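Local coordinates for neurogenic locus protein delta (Drosophila melanogaster, PDB 7ALK) that acts as a membrane-anchored ligand for the Notch receptor, here as its extracellular C2, DSL and first EGF-like domains, in separating neural from epidermal cell lineages, at residues Gly2-Arg7 with Phe158-Asp163; Lys9-Asp14 with Gln150-Glu155; Ser105-Ala110 with Arg129-Gln134; Lys173-Arg178 with Gly191-Leu196; Pro207-Gly212 with Asn222-Gln227. One frame throughout, in Å; residues are numbered along the deposited sequence.

Interaction 1 (Gly2-Arg7 with Phe158-Asp163)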
# COMPACT_ATOMS: atom_id res chain seq x y z
N GLY A 2 -8.28 2.45 -0.27
CA GLY A 2 -6.87 2.77 -0.15
C GLY A 2 -6.11 2.02 0.92
O GLY A 2 -6.71 1.38 1.80
N SER A 3 -4.78 2.08 0.86
CA SER A 3 -3.92 1.43 1.83
C SER A 3 -2.51 2.01 1.70
O SER A 3 -2.07 2.35 0.61
CB SER A 3 -3.88 -0.09 1.64
OG SER A 3 -5.15 -0.67 1.89
N PHE A 4 -1.83 2.11 2.84
CA PHE A 4 -0.45 2.58 2.89
C PHE A 4 0.47 1.37 2.95
O PHE A 4 0.41 0.59 3.91
CB PHE A 4 -0.22 3.49 4.10
CG PHE A 4 1.17 4.07 4.19
CD1 PHE A 4 2.21 3.34 4.75
CD2 PHE A 4 1.43 5.35 3.75
CE1 PHE A 4 3.48 3.88 4.83
CE2 PHE A 4 2.70 5.90 3.83
CZ PHE A 4 3.72 5.16 4.37
N GLU A 5 1.30 1.21 1.93
CA GLU A 5 2.22 0.08 1.82
C GLU A 5 3.64 0.53 2.09
O GLU A 5 4.12 1.48 1.46
CB GLU A 5 2.13 -0.58 0.44
CG GLU A 5 0.84 -1.33 0.18
CD GLU A 5 0.70 -1.75 -1.27
OE1 GLU A 5 1.26 -1.07 -2.15
OE2 GLU A 5 0.03 -2.78 -1.52
N LEU A 6 4.31 -0.14 3.02
CA LEU A 6 5.73 0.08 3.30
C LEU A 6 6.47 -1.22 3.01
O LEU A 6 6.24 -2.23 3.68
CB LEU A 6 5.96 0.52 4.74
CG LEU A 6 7.41 0.49 5.23
CD1 LEU A 6 8.28 1.40 4.38
CD2 LEU A 6 7.50 0.88 6.69
N ARG A 7 7.34 -1.19 2.00
CA ARG A 7 8.08 -2.37 1.56
C ARG A 7 9.54 -2.23 1.97
O ARG A 7 10.27 -1.41 1.39
CB ARG A 7 7.95 -2.57 0.05
CG ARG A 7 8.80 -3.70 -0.49
CD ARG A 7 8.54 -3.94 -1.97
NE ARG A 7 8.88 -2.77 -2.77
CZ ARG A 7 8.61 -2.65 -4.07
NH1 ARG A 7 8.00 -3.61 -4.74
NH2 ARG A 7 8.97 -1.54 -4.71
N PHE A 158 7.80 3.28 0.03
CA PHE A 158 6.50 3.55 0.64
C PHE A 158 5.62 4.28 -0.36
O PHE A 158 6.10 5.08 -1.18
CB PHE A 158 6.64 4.38 1.92
CG PHE A 158 7.29 5.72 1.72
CD1 PHE A 158 8.67 5.84 1.69
CD2 PHE A 158 6.52 6.86 1.57
CE1 PHE A 158 9.27 7.07 1.51
CE2 PHE A 158 7.11 8.10 1.39
CZ PHE A 158 8.49 8.20 1.36
N ARG A 159 4.32 4.01 -0.29
CA ARG A 159 3.35 4.65 -1.17
C ARG A 159 1.95 4.44 -0.60
O ARG A 159 1.74 3.63 0.30
CB ARG A 159 3.42 4.11 -2.60
CG ARG A 159 2.84 2.72 -2.75
CD ARG A 159 2.90 2.24 -4.18
NE ARG A 159 2.26 0.94 -4.34
CZ ARG A 159 2.25 0.25 -5.47
NH1 ARG A 159 2.82 0.71 -6.57
NH2 ARG A 159 1.63 -0.93 -5.51
N VAL A 160 1.00 5.19 -1.15
CA VAL A 160 -0.42 5.02 -0.87
C VAL A 160 -1.14 4.82 -2.19
O VAL A 160 -0.96 5.60 -3.13
CB VAL A 160 -1.02 6.23 -0.12
CG1 VAL A 160 -2.39 5.88 0.44
CG2 VAL A 160 -0.09 6.69 0.97
N THR A 161 -1.95 3.76 -2.27
CA THR A 161 -2.72 3.45 -3.47
C THR A 161 -4.15 3.13 -3.08
O THR A 161 -4.41 2.57 -2.01
CB THR A 161 -2.11 2.27 -4.24
OG1 THR A 161 -1.95 1.15 -3.37
CG2 THR A 161 -0.76 2.65 -4.83
N CYS A 162 -5.08 3.48 -3.96
CA CYS A 162 -6.49 3.23 -3.70
C CYS A 162 -6.83 1.76 -3.90
O CYS A 162 -6.17 1.05 -4.67
CB CYS A 162 -7.37 4.09 -4.61
SG CYS A 162 -7.12 5.88 -4.48
N ASP A 163 -7.85 1.30 -3.19
CA ASP A 163 -8.32 -0.07 -3.35
C ASP A 163 -9.03 -0.23 -4.69
O ASP A 163 -9.25 0.74 -5.43
CB ASP A 163 -9.26 -0.45 -2.20
CG ASP A 163 -8.52 -0.71 -0.90
OD1 ASP A 163 -7.28 -0.64 -0.90
OD2 ASP A 163 -9.19 -0.99 0.11

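Interaction 2 (Lys9-Asp14 with Gln150-Glu155)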
# COMPACT_ATOMS: atom_id res chain seq x y z
N LYS A 9 13.35 -3.29 1.98
CA LYS A 9 14.21 -3.90 0.96
C LYS A 9 15.49 -4.48 1.56
O LYS A 9 15.70 -5.69 1.49
CB LYS A 9 14.54 -2.88 -0.14
CG LYS A 9 13.31 -2.36 -0.87
CD LYS A 9 13.68 -1.73 -2.21
CE LYS A 9 14.60 -0.54 -2.03
NZ LYS A 9 14.98 0.07 -3.34
N TYR A 10 16.35 -3.65 2.14
CA TYR A 10 17.63 -4.12 2.65
C TYR A 10 17.97 -3.43 3.96
O TYR A 10 17.89 -2.20 4.05
CB TYR A 10 18.75 -3.87 1.62
CG TYR A 10 20.00 -4.67 1.87
CD1 TYR A 10 20.14 -5.95 1.35
CD2 TYR A 10 21.04 -4.16 2.63
CE1 TYR A 10 21.28 -6.70 1.57
CE2 TYR A 10 22.19 -4.89 2.85
CZ TYR A 10 22.31 -6.16 2.32
OH TYR A 10 23.45 -6.90 2.54
N PHE A 11 18.34 -4.22 4.96
CA PHE A 11 18.91 -3.72 6.20
C PHE A 11 20.37 -4.16 6.26
O PHE A 11 20.67 -5.34 6.09
CB PHE A 11 18.15 -4.24 7.42
CG PHE A 11 18.63 -3.68 8.72
CD1 PHE A 11 18.33 -2.37 9.08
CD2 PHE A 11 19.39 -4.45 9.59
CE1 PHE A 11 18.78 -1.85 10.28
CE2 PHE A 11 19.84 -3.93 10.79
CZ PHE A 11 19.54 -2.63 11.14
N SER A 12 21.27 -3.20 6.49
CA SER A 12 22.70 -3.44 6.42
C SER A 12 23.31 -3.31 7.81
O SER A 12 23.16 -2.27 8.46
CB SER A 12 23.37 -2.46 5.45
OG SER A 12 24.74 -2.77 5.27
N ASN A 13 24.00 -4.36 8.25
CA ASN A 13 24.70 -4.35 9.53
C ASN A 13 25.69 -5.50 9.60
O ASN A 13 25.49 -6.46 10.35
CB ASN A 13 23.70 -4.42 10.69
CG ASN A 13 24.38 -4.34 12.05
OD1 ASN A 13 24.15 -5.18 12.92
ND2 ASN A 13 25.22 -3.33 12.24
N ASP A 14 26.77 -5.41 8.81
CA ASP A 14 27.73 -6.50 8.72
C ASP A 14 28.51 -6.70 10.01
O ASP A 14 29.06 -7.79 10.22
CB ASP A 14 28.70 -6.25 7.57
CG ASP A 14 28.00 -6.12 6.23
OD1 ASP A 14 26.94 -6.75 6.05
OD2 ASP A 14 28.51 -5.39 5.36
N GLN A 150 24.99 5.22 12.43
CA GLN A 150 26.44 5.10 12.60
C GLN A 150 26.97 3.80 12.01
O GLN A 150 28.05 3.77 11.42
CB GLN A 150 26.80 5.21 14.08
CG GLN A 150 28.29 5.25 14.36
CD GLN A 150 28.91 6.61 14.06
OE1 GLN A 150 28.20 7.61 13.93
NE2 GLN A 150 30.23 6.65 13.96
N TYR A 151 26.22 2.71 12.17
CA TYR A 151 26.62 1.40 11.66
C TYR A 151 25.60 0.77 10.73
O TYR A 151 25.99 0.02 9.83
CB TYR A 151 26.88 0.42 12.82
CG TYR A 151 27.94 0.88 13.80
CD1 TYR A 151 29.29 0.81 13.48
CD2 TYR A 151 27.59 1.37 15.05
CE1 TYR A 151 30.26 1.23 14.37
CE2 TYR A 151 28.55 1.78 15.95
CZ TYR A 151 29.88 1.71 15.61
OH TYR A 151 30.84 2.12 16.50
N THR A 152 24.31 1.04 10.91
CA THR A 152 23.25 0.34 10.21
C THR A 152 22.63 1.22 9.13
O THR A 152 22.70 2.45 9.18
CB THR A 152 22.17 -0.14 11.18
OG1 THR A 152 21.69 0.98 11.95
CG2 THR A 152 22.72 -1.19 12.12
N SER A 153 22.01 0.55 8.16
CA SER A 153 21.34 1.23 7.05
C SER A 153 20.10 0.42 6.67
O SER A 153 20.19 -0.80 6.50
CB SER A 153 22.27 1.38 5.85
OG SER A 153 21.57 1.86 4.72
N LEU A 154 18.97 1.10 6.53
CA LEU A 154 17.71 0.47 6.18
C LEU A 154 17.14 1.15 4.94
O LEU A 154 16.96 2.37 4.92
CB LEU A 154 16.70 0.55 7.33
CG LEU A 154 15.31 0.00 7.03
CD1 LEU A 154 15.39 -1.43 6.54
CD2 LEU A 154 14.43 0.09 8.27
N GLU A 155 16.86 0.35 3.91
CA GLU A 155 16.31 0.84 2.65
C GLU A 155 14.88 0.34 2.51
O GLU A 155 14.58 -0.82 2.80
CB GLU A 155 17.16 0.37 1.47
CG GLU A 155 16.86 1.08 0.16
CD GLU A 155 17.83 0.71 -0.94
OE1 GLU A 155 18.87 0.09 -0.63
OE2 GLU A 155 17.55 1.05 -2.11

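Interaction 3 (Ser105-Ala110 with Arg129-Gln134)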
# COMPACT_ATOMS: atom_id res chain seq x y z
N SER A 105 2.79 10.25 9.56
CA SER A 105 3.97 10.12 10.40
C SER A 105 4.25 8.64 10.61
O SER A 105 3.33 7.85 10.82
CB SER A 105 3.77 10.82 11.75
OG SER A 105 5.02 11.04 12.40
N LEU A 106 5.53 8.27 10.56
CA LEU A 106 5.91 6.87 10.52
C LEU A 106 7.14 6.63 11.39
O LEU A 106 8.08 7.42 11.38
CB LEU A 106 6.20 6.42 9.08
CG LEU A 106 6.69 4.99 8.85
CD1 LEU A 106 5.56 4.00 9.06
CD2 LEU A 106 7.27 4.85 7.45
N ILE A 107 7.11 5.53 12.15
CA ILE A 107 8.24 5.09 12.96
C ILE A 107 8.60 3.67 12.54
O ILE A 107 7.72 2.80 12.46
CB ILE A 107 7.92 5.14 14.47
CG1 ILE A 107 7.07 6.36 14.80
CG2 ILE A 107 9.21 5.14 15.28
CD1 ILE A 107 6.42 6.28 16.17
N VAL A 108 9.88 3.45 12.26
CA VAL A 108 10.39 2.13 11.90
C VAL A 108 11.61 1.84 12.76
O VAL A 108 12.60 2.58 12.72
CB VAL A 108 10.75 2.03 10.41
CG1 VAL A 108 11.34 0.67 10.09
CG2 VAL A 108 9.52 2.29 9.54
N GLU A 109 11.54 0.76 13.55
CA GLU A 109 12.61 0.37 14.44
C GLU A 109 13.15 -0.99 14.03
O GLU A 109 12.37 -1.91 13.75
CB GLU A 109 12.13 0.32 15.90
CG GLU A 109 11.69 1.65 16.47
CD GLU A 109 11.01 1.49 17.83
OE1 GLU A 109 10.44 0.41 18.08
OE2 GLU A 109 11.06 2.44 18.63
N ALA A 110 14.47 -1.12 14.00
CA ALA A 110 15.13 -2.41 13.82
C ALA A 110 15.65 -2.88 15.17
O ALA A 110 16.35 -2.14 15.86
CB ALA A 110 16.28 -2.30 12.81
N ARG A 129 16.51 3.37 14.86
CA ARG A 129 15.18 3.97 14.84
C ARG A 129 15.16 5.10 13.81
O ARG A 129 16.08 5.92 13.79
CB ARG A 129 14.79 4.50 16.22
CG ARG A 129 13.44 5.20 16.25
CD ARG A 129 13.27 5.98 17.54
NE ARG A 129 13.51 5.15 18.71
CZ ARG A 129 12.55 4.65 19.48
NH1 ARG A 129 11.28 4.90 19.25
NH2 ARG A 129 12.89 3.88 20.52
N LEU A 130 14.13 5.13 12.98
CA LEU A 130 13.97 6.17 11.97
C LEU A 130 12.55 6.71 12.01
O LEU A 130 11.60 5.98 12.28
CB LEU A 130 14.31 5.65 10.56
CG LEU A 130 13.47 4.52 9.96
CD1 LEU A 130 12.32 5.06 9.12
CD2 LEU A 130 14.35 3.61 9.13
N LEU A 131 12.43 8.01 11.74
CA LEU A 131 11.14 8.70 11.72
C LEU A 131 10.96 9.35 10.36
O LEU A 131 11.84 10.07 9.88
CB LEU A 131 11.05 9.76 12.82
CG LEU A 131 10.68 9.34 14.25
CD1 LEU A 131 11.73 8.43 14.87
CD2 LEU A 131 10.46 10.57 15.12
N VAL A 132 9.81 9.11 9.73
CA VAL A 132 9.46 9.68 8.44
C VAL A 132 8.10 10.36 8.58
O VAL A 132 7.09 9.68 8.77
CB VAL A 132 9.43 8.63 7.32
CG1 VAL A 132 9.19 9.29 5.97
CG2 VAL A 132 10.73 7.85 7.30
N GLN A 133 8.09 11.68 8.48
CA GLN A 133 6.87 12.47 8.67
C GLN A 133 6.83 13.52 7.56
O GLN A 133 7.55 14.52 7.61
CB GLN A 133 6.85 13.12 10.05
CG GLN A 133 5.71 14.09 10.29
CD GLN A 133 5.45 14.35 11.76
OE1 GLN A 133 5.47 13.43 12.58
NE2 GLN A 133 5.22 15.61 12.11
N GLN A 134 5.98 13.30 6.55
CA GLN A 134 5.96 14.15 5.37
C GLN A 134 4.58 14.08 4.72
O GLN A 134 3.69 13.35 5.16
CB GLN A 134 7.07 13.74 4.39
CG GLN A 134 6.85 12.38 3.75
CD GLN A 134 7.86 12.08 2.66
OE1 GLN A 134 7.49 11.75 1.54
NE2 GLN A 134 9.14 12.18 3.00

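Interaction 4 (Lys173-Arg178 with Gly191-Leu196)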
# COMPACT_ATOMS: atom_id res chain seq x y z
N LYS A 173 -14.20 7.97 -3.61
CA LYS A 173 -15.27 7.89 -4.60
C LYS A 173 -15.30 6.49 -5.21
O LYS A 173 -14.32 6.06 -5.83
CB LYS A 173 -15.08 8.95 -5.68
CG LYS A 173 -16.21 8.99 -6.70
CD LYS A 173 -17.56 9.15 -6.02
CE LYS A 173 -18.69 9.18 -7.04
NZ LYS A 173 -18.53 10.30 -8.01
N PHE A 174 -16.41 5.78 -5.03
CA PHE A 174 -16.55 4.42 -5.53
C PHE A 174 -17.04 4.43 -6.97
O PHE A 174 -17.87 5.26 -7.36
CB PHE A 174 -17.52 3.62 -4.65
CG PHE A 174 -17.81 2.24 -5.17
CD1 PHE A 174 -16.97 1.18 -4.88
CD2 PHE A 174 -18.94 2.00 -5.94
CE1 PHE A 174 -17.24 -0.09 -5.36
CE2 PHE A 174 -19.21 0.73 -6.42
CZ PHE A 174 -18.36 -0.31 -6.13
N CYS A 175 -16.53 3.49 -7.76
CA CYS A 175 -16.92 3.35 -9.16
C CYS A 175 -16.51 1.97 -9.65
O CYS A 175 -15.34 1.59 -9.50
CB CYS A 175 -16.27 4.44 -10.03
SG CYS A 175 -17.01 4.63 -11.67
N ARG A 176 -17.45 1.24 -10.22
CA ARG A 176 -17.17 -0.06 -10.82
C ARG A 176 -17.65 -0.05 -12.26
O ARG A 176 -18.81 0.31 -12.53
CB ARG A 176 -17.84 -1.20 -10.04
CG ARG A 176 -17.36 -2.58 -10.48
CD ARG A 176 -18.26 -3.70 -9.98
NE ARG A 176 -18.34 -3.77 -8.53
CZ ARG A 176 -19.35 -3.27 -7.81
NH1 ARG A 176 -20.36 -2.65 -8.39
NH2 ARG A 176 -19.33 -3.41 -6.49
N PRO A 177 -16.81 -0.44 -13.22
CA PRO A 177 -17.29 -0.59 -14.59
C PRO A 177 -18.32 -1.71 -14.68
O PRO A 177 -18.35 -2.63 -13.86
CB PRO A 177 -16.02 -0.94 -15.38
CG PRO A 177 -14.89 -0.48 -14.52
CD PRO A 177 -15.36 -0.65 -13.11
N ARG A 178 -19.18 -1.61 -15.69
CA ARG A 178 -20.24 -2.59 -15.86
C ARG A 178 -20.54 -2.74 -17.35
O ARG A 178 -20.41 -1.78 -18.11
CB ARG A 178 -21.51 -2.19 -15.10
CG ARG A 178 -22.57 -3.29 -15.02
CD ARG A 178 -23.84 -2.79 -14.36
NE ARG A 178 -23.88 -3.13 -12.94
CZ ARG A 178 -24.46 -4.21 -12.43
NH1 ARG A 178 -25.04 -5.11 -13.21
NH2 ARG A 178 -24.46 -4.39 -11.12
N GLY A 191 -13.56 9.04 -10.75
CA GLY A 191 -14.60 8.11 -10.39
C GLY A 191 -15.95 8.32 -11.05
O GLY A 191 -16.95 7.78 -10.54
N GLU A 192 -16.02 9.07 -12.15
CA GLU A 192 -17.29 9.34 -12.82
C GLU A 192 -17.59 8.26 -13.85
O GLU A 192 -16.68 7.74 -14.51
CB GLU A 192 -17.26 10.71 -13.48
CG GLU A 192 -17.19 11.87 -12.49
CD GLU A 192 -18.32 11.82 -11.47
OE1 GLU A 192 -19.46 11.50 -11.86
OE2 GLU A 192 -18.05 12.10 -10.28
N ILE A 193 -18.87 7.94 -14.00
CA ILE A 193 -19.32 6.91 -14.92
C ILE A 193 -19.23 7.43 -16.35
O ILE A 193 -20.10 8.17 -16.81
CB ILE A 193 -20.75 6.45 -14.58
CG1 ILE A 193 -20.78 5.78 -13.21
CG2 ILE A 193 -21.28 5.50 -15.64
CD1 ILE A 193 -22.17 5.33 -12.79
N ILE A 194 -18.16 7.06 -17.05
CA ILE A 194 -18.02 7.34 -18.47
C ILE A 194 -18.57 6.14 -19.23
O ILE A 194 -18.12 5.01 -19.04
CB ILE A 194 -16.56 7.63 -18.86
CG1 ILE A 194 -16.04 8.83 -18.07
CG2 ILE A 194 -16.45 7.87 -20.35
CD1 ILE A 194 -16.82 10.11 -18.31
N CYS A 195 -19.54 6.39 -20.10
CA CYS A 195 -20.30 5.31 -20.72
C CYS A 195 -19.71 4.90 -22.06
O CYS A 195 -19.03 5.68 -22.73
CB CYS A 195 -21.75 5.74 -20.90
SG CYS A 195 -22.55 6.20 -19.36
N LEU A 196 -19.98 3.66 -22.44
CA LEU A 196 -19.53 3.14 -23.72
C LEU A 196 -20.27 3.84 -24.86
O LEU A 196 -21.34 4.43 -24.67
CB LEU A 196 -19.74 1.63 -23.79
CG LEU A 196 -18.93 0.80 -22.80
CD1 LEU A 196 -19.41 -0.64 -22.79
CD2 LEU A 196 -17.45 0.88 -23.12

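Interaction 5 (Pro207-Gly212 with Asn222-Gln227)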
# COMPACT_ATOMS: atom_id res chain seq x y z
N PRO A 207 -29.80 2.11 -24.88
CA PRO A 207 -28.98 2.21 -26.09
C PRO A 207 -29.30 3.48 -26.88
O PRO A 207 -30.27 4.18 -26.62
CB PRO A 207 -29.37 0.95 -26.89
CG PRO A 207 -30.23 0.12 -25.96
CD PRO A 207 -30.85 1.09 -25.01
N LYS A 208 -28.44 3.75 -27.87
CA LYS A 208 -28.62 4.87 -28.78
C LYS A 208 -28.84 4.33 -30.18
O LYS A 208 -27.95 3.68 -30.75
CB LYS A 208 -27.42 5.81 -28.74
CG LYS A 208 -27.29 6.61 -27.45
CD LYS A 208 -26.25 7.71 -27.58
CE LYS A 208 -26.63 8.71 -28.66
NZ LYS A 208 -25.67 9.84 -28.75
N CYS A 209 -30.02 4.59 -30.74
CA CYS A 209 -30.38 4.08 -32.05
C CYS A 209 -29.65 4.85 -33.15
O CYS A 209 -28.82 5.73 -32.89
CB CYS A 209 -31.89 4.16 -32.25
SG CYS A 209 -32.83 2.76 -31.60
N ALA A 210 -29.96 4.50 -34.39
CA ALA A 210 -29.33 5.14 -35.54
C ALA A 210 -30.01 6.48 -35.84
O ALA A 210 -30.98 6.87 -35.20
CB ALA A 210 -29.39 4.21 -36.75
N LYS A 211 -29.47 7.18 -36.84
CA LYS A 211 -29.98 8.49 -37.23
C LYS A 211 -31.41 8.39 -37.75
O LYS A 211 -31.63 8.07 -38.92
CB LYS A 211 -29.08 9.13 -38.28
CG LYS A 211 -28.72 10.58 -37.99
CD LYS A 211 -27.76 10.69 -36.82
CE LYS A 211 -27.40 12.14 -36.53
NZ LYS A 211 -28.60 12.93 -36.10
N GLY A 212 -32.38 8.66 -36.89
CA GLY A 212 -33.78 8.63 -37.28
C GLY A 212 -34.60 7.66 -36.46
O GLY A 212 -34.81 7.86 -35.26
N ASN A 222 -27.23 1.63 -32.05
CA ASN A 222 -27.12 1.79 -33.50
C ASN A 222 -27.78 0.63 -34.25
O ASN A 222 -27.18 -0.04 -35.08
CB ASN A 222 -25.66 1.97 -33.92
CG ASN A 222 -25.08 3.31 -33.50
OD1 ASN A 222 -25.82 4.27 -33.29
ND2 ASN A 222 -23.76 3.38 -33.37
N GLN A 223 -29.06 0.41 -33.92
CA GLN A 223 -29.89 -0.58 -34.59
C GLN A 223 -31.34 -0.26 -34.26
O GLN A 223 -31.63 0.34 -33.22
CB GLN A 223 -29.54 -2.01 -34.17
CG GLN A 223 -30.24 -2.46 -32.91
CD GLN A 223 -29.90 -3.88 -32.52
OE1 GLN A 223 -30.51 -4.46 -31.63
NE2 GLN A 223 -28.91 -4.46 -33.20
N CYS A 224 -32.24 -0.68 -35.14
CA CYS A 224 -33.65 -0.33 -34.99
C CYS A 224 -34.51 -1.49 -35.47
O CYS A 224 -34.46 -1.86 -36.65
CB CYS A 224 -33.98 0.95 -35.76
SG CYS A 224 -33.21 2.39 -34.98
N VAL A 225 -35.30 -2.06 -34.56
CA VAL A 225 -36.16 -3.20 -34.86
C VAL A 225 -37.53 -2.67 -35.26
O VAL A 225 -38.17 -1.94 -34.51
CB VAL A 225 -36.26 -4.14 -33.65
CG1 VAL A 225 -37.20 -5.30 -33.95
CG2 VAL A 225 -34.88 -4.65 -33.26
N CYS A 226 -37.98 -3.05 -36.46
CA CYS A 226 -39.24 -2.56 -36.99
C CYS A 226 -40.42 -3.30 -36.38
O CYS A 226 -40.31 -4.46 -35.96
CB CYS A 226 -39.27 -2.70 -38.51
SG CYS A 226 -37.83 -2.00 -39.36
N GLN A 227 -41.56 -2.63 -36.34
CA GLN A 227 -42.80 -3.20 -35.86
C GLN A 227 -43.66 -3.62 -37.05
O GLN A 227 -43.23 -3.57 -38.20
CB GLN A 227 -43.52 -2.21 -34.94
CG GLN A 227 -42.76 -1.90 -33.65
CD GLN A 227 -43.60 -1.13 -32.65
OE1 GLN A 227 -44.74 -0.76 -32.93
NE2 GLN A 227 -43.04 -0.89 -31.47

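Interaction 1 (Gly2-Arg7 with Phe158-Asp163)
Glu5 and Arg159 form a salt bridge across two antiparallel strands. The two side chains lie side by side and point the same way, with the carboxylate and guanidinium planes only 12° apart. Arg159 NE donates within its own plane to Glu5 OE1 at 3.1 Å, meeting that oxygen nearly along its C-O axis; NH2 adds a weak bond to the same atom. Arg159 CG sits between the backbone N and the carbonyl carbon (chi1 74°), and the chain runs extended from there to NE. Thr161 CG2 covers one face of the guanidinium.

Beneath this pair the backbones are joined by two hydrogen-bonded pairs, Ser3 with Thr161 and Glu5 with Arg159. Glu5 N reaches Arg159 O at 3.0 Å, and Thr161 N reaches Ser3 O at 3.2 Å.

On the opposite side of the sheet the contact is apolar. Phe4 CG is anti to the backbone N (chi1 -177°), and beyond it ring atom CD2 meets Val160 CG2 at 3.4 Å. CZ of the same ring approaches Phe158 CB at 3.9 Å, while Arg159 O lies over one ring face. Leu6 CD1 touches Phe158 CB at 4.2 Å, and Leu6 also packs on Val45, Leu106 and Val108. This apolar face packs toward strands 40-48 and 103-113 while the Glu5-Arg159 face is partly exposed, as in the two-sheet antiparallel sandwich of a C2 domain.

Interaction 2 (Lys9-Asp14 with Gln150-Glu155)
Lys9 and Tyr10 both face Glu155, forming a classic beta bulge where the strand Lys9-Ser12 runs antiparallel to Ser153-Glu155. Glu155 O accepts from Lys9 N at 2.9 Å and more weakly from Tyr10 N at 3.4 Å, while Glu155 N returns a bond to Tyr10 O.

The bulge places the Lys9 side chain beside Glu155, which it crosses obliquely. The lysine chain bends at chi3 (-62°), putting CE 3.5 Å from Glu155 CG. From there NZ forms a salt bridge with Glu155 OE2 at 3.0 Å, coming from above the carboxylate plane. An alanine in place of Glu155 would probably leave the Lys9 ammonium without its near counter-charge, with a long, weak ion pair to Asp157 still possible.

Beyond the bulge, Ser12 and Ser153 make a regular hydrogen-bonded pair. Phe11, between these pairs, sends its ring to the other face of the sheet. Leu154 CB lies at the ring edge, 3.8 Å from Phe11 CD1, and Thr152 CB approaches Phe11 CZ at 3.6 Å. Thr152 CG2 also touches the Asn13 amide, whereas Thr152 OG1 bonds to Gln128. Phe11 and Leu154 pack further on Ala110 and Val108 of strand 103-113. A bulge within an inner strand pair, with Phe11 and Leu154 turned toward a second sheet, is in keeping with the C2 beta sandwich.

Interaction 3 (Ser105-Ala110 with Arg129-Gln134)
Leu106 and Val132, and Val108 and Leu130, are the hydrogen-bonded pairs of two antiparallel strands whose segment axes approach to 4.6 Å with their directions 167° apart. Val132 N gives its hydrogen to Leu106 O at 2.9 Å; the return bond from Leu106 N is bent and weak. Val108 N to Leu130 O is 3.1 Å, with Leu130 N to Val108 O completing the pair. Ile107 and Leu131 form the non-hydrogen-bonded pair between them.

On the buried face Val108 and Leu130 lie side by side, pointing the same way. Leu130 CG stands between its backbone N and carbonyl carbon (chi1 62°), and from there CD1 meets Val108 CB at 3.6 Å. Along this face Leu106 CB and Val132 CB are 4.3 Å apart. These residues belong to the hairpin of strands 103-113 and 124-135, the latter an edge strand of its four-stranded sheet, and they face the second sheet of the C2 sandwich, where Leu130 meets Leu154. An alanine at Leu130 would probably open a gap beside Val108 CB and leave Leu154 without part of its packing.

On the other face Ile107 CG2 and Leu131 CD1 approach to 4.2 Å. Beside them Glu109 and Arg129 run side by side, pointing the same way, as a salt bridge whose detail is doubtful. Glu109 OE1 has a second partner in Trp111 NE1.

Interaction 4 (Lys173-Arg178 with Gly191-Leu196)
Lys173 CG lies anti to its backbone N (chi1 -176°) and the chain bends twice beyond it, while Glu192 bends once, at chi2 (-55°); the two side chains cross at about a right angle. There Lys173 NZ forms a salt bridge with Glu192 OE2 at 2.9 Å. Both residues are exposed.

Under this pair runs the backbone of Gly191. Its CA is 4.1 Å from Lys173 CG, and a CB there would collide with that carbon. The positive phi of 110° also suits glycine. Cys175 points toward the same spot, its SG 3.3 Å from Gly191 O and, on another side, 4.2 Å from Ile193 CG1.

No backbone hydrogen bond joins the two segments. Cys175 is instead tied by a disulfide to Cys187 on strand 183-187. That strand pairs with strand 193-195, while Lys173 and Phe174 pair with strand 166-167, so the contact bridges the two small sheets of the DSL domain.

Interaction 5 (Pro207-Gly212 with Asn222-Gln227)
Lys208 and Asn222 supply the backbone bond of this contact. Asn222 N donates to Lys208 O with an N-H...O angle of 162°; the modelled length of 2.5 Å is short and should not be pressed at this resolution. The chain turns at Asn222, which holds a positive phi of 58°.

Sulfur contacts make up the second group. Cys209 SG approaches Gln223 O at 3.1 Å and Cys224 SG at 3.4 Å, while Cys209 CB lies 3.5 Å from the latter sulfur. The two cysteines are not bonded to each other: Cys209 pairs with Cys218 and Cys224 with Cys213. With Cys226-Cys235 these give the first-to-third, second-to-fourth and fifth-to-sixth disulfide pattern of an EGF-like domain, in which neighbouring disulfides stand in place of a large hydrophobic core.

Looser packing makes the third group. Ala210 N lies 3.9 Å from Cys224 SG and 4.0 Å from Asn222 CA, bringing the backbone after Cys209 alongside Asn222-Cys224. Pro207 packs on Trp199 and Cys218.

How the interactions relate
Interactions 1, 2 and 3 build one C2 domain, and interactions 4 and 5 belong to the DSL and EGF-like modules that follow. Interactions 1 and 2 lie at two ends of the same strand pair, their centres about 23 Å apart. Interaction 3, on the facing sheet, touches both: Phe158 CE2 lies 3.7 Å from Gln134 OE1, and Phe11 packs on Ala110. An N-linked glycan borders Val132, on the hairpin of interaction 3. Measured between centres, interaction 4 is about 22 Å from interaction 1, which lies near the DSL domain, and interaction 5 is about 25 Å from interaction 4 and about 68 Å from interaction 2, so the chain is long and rod-like.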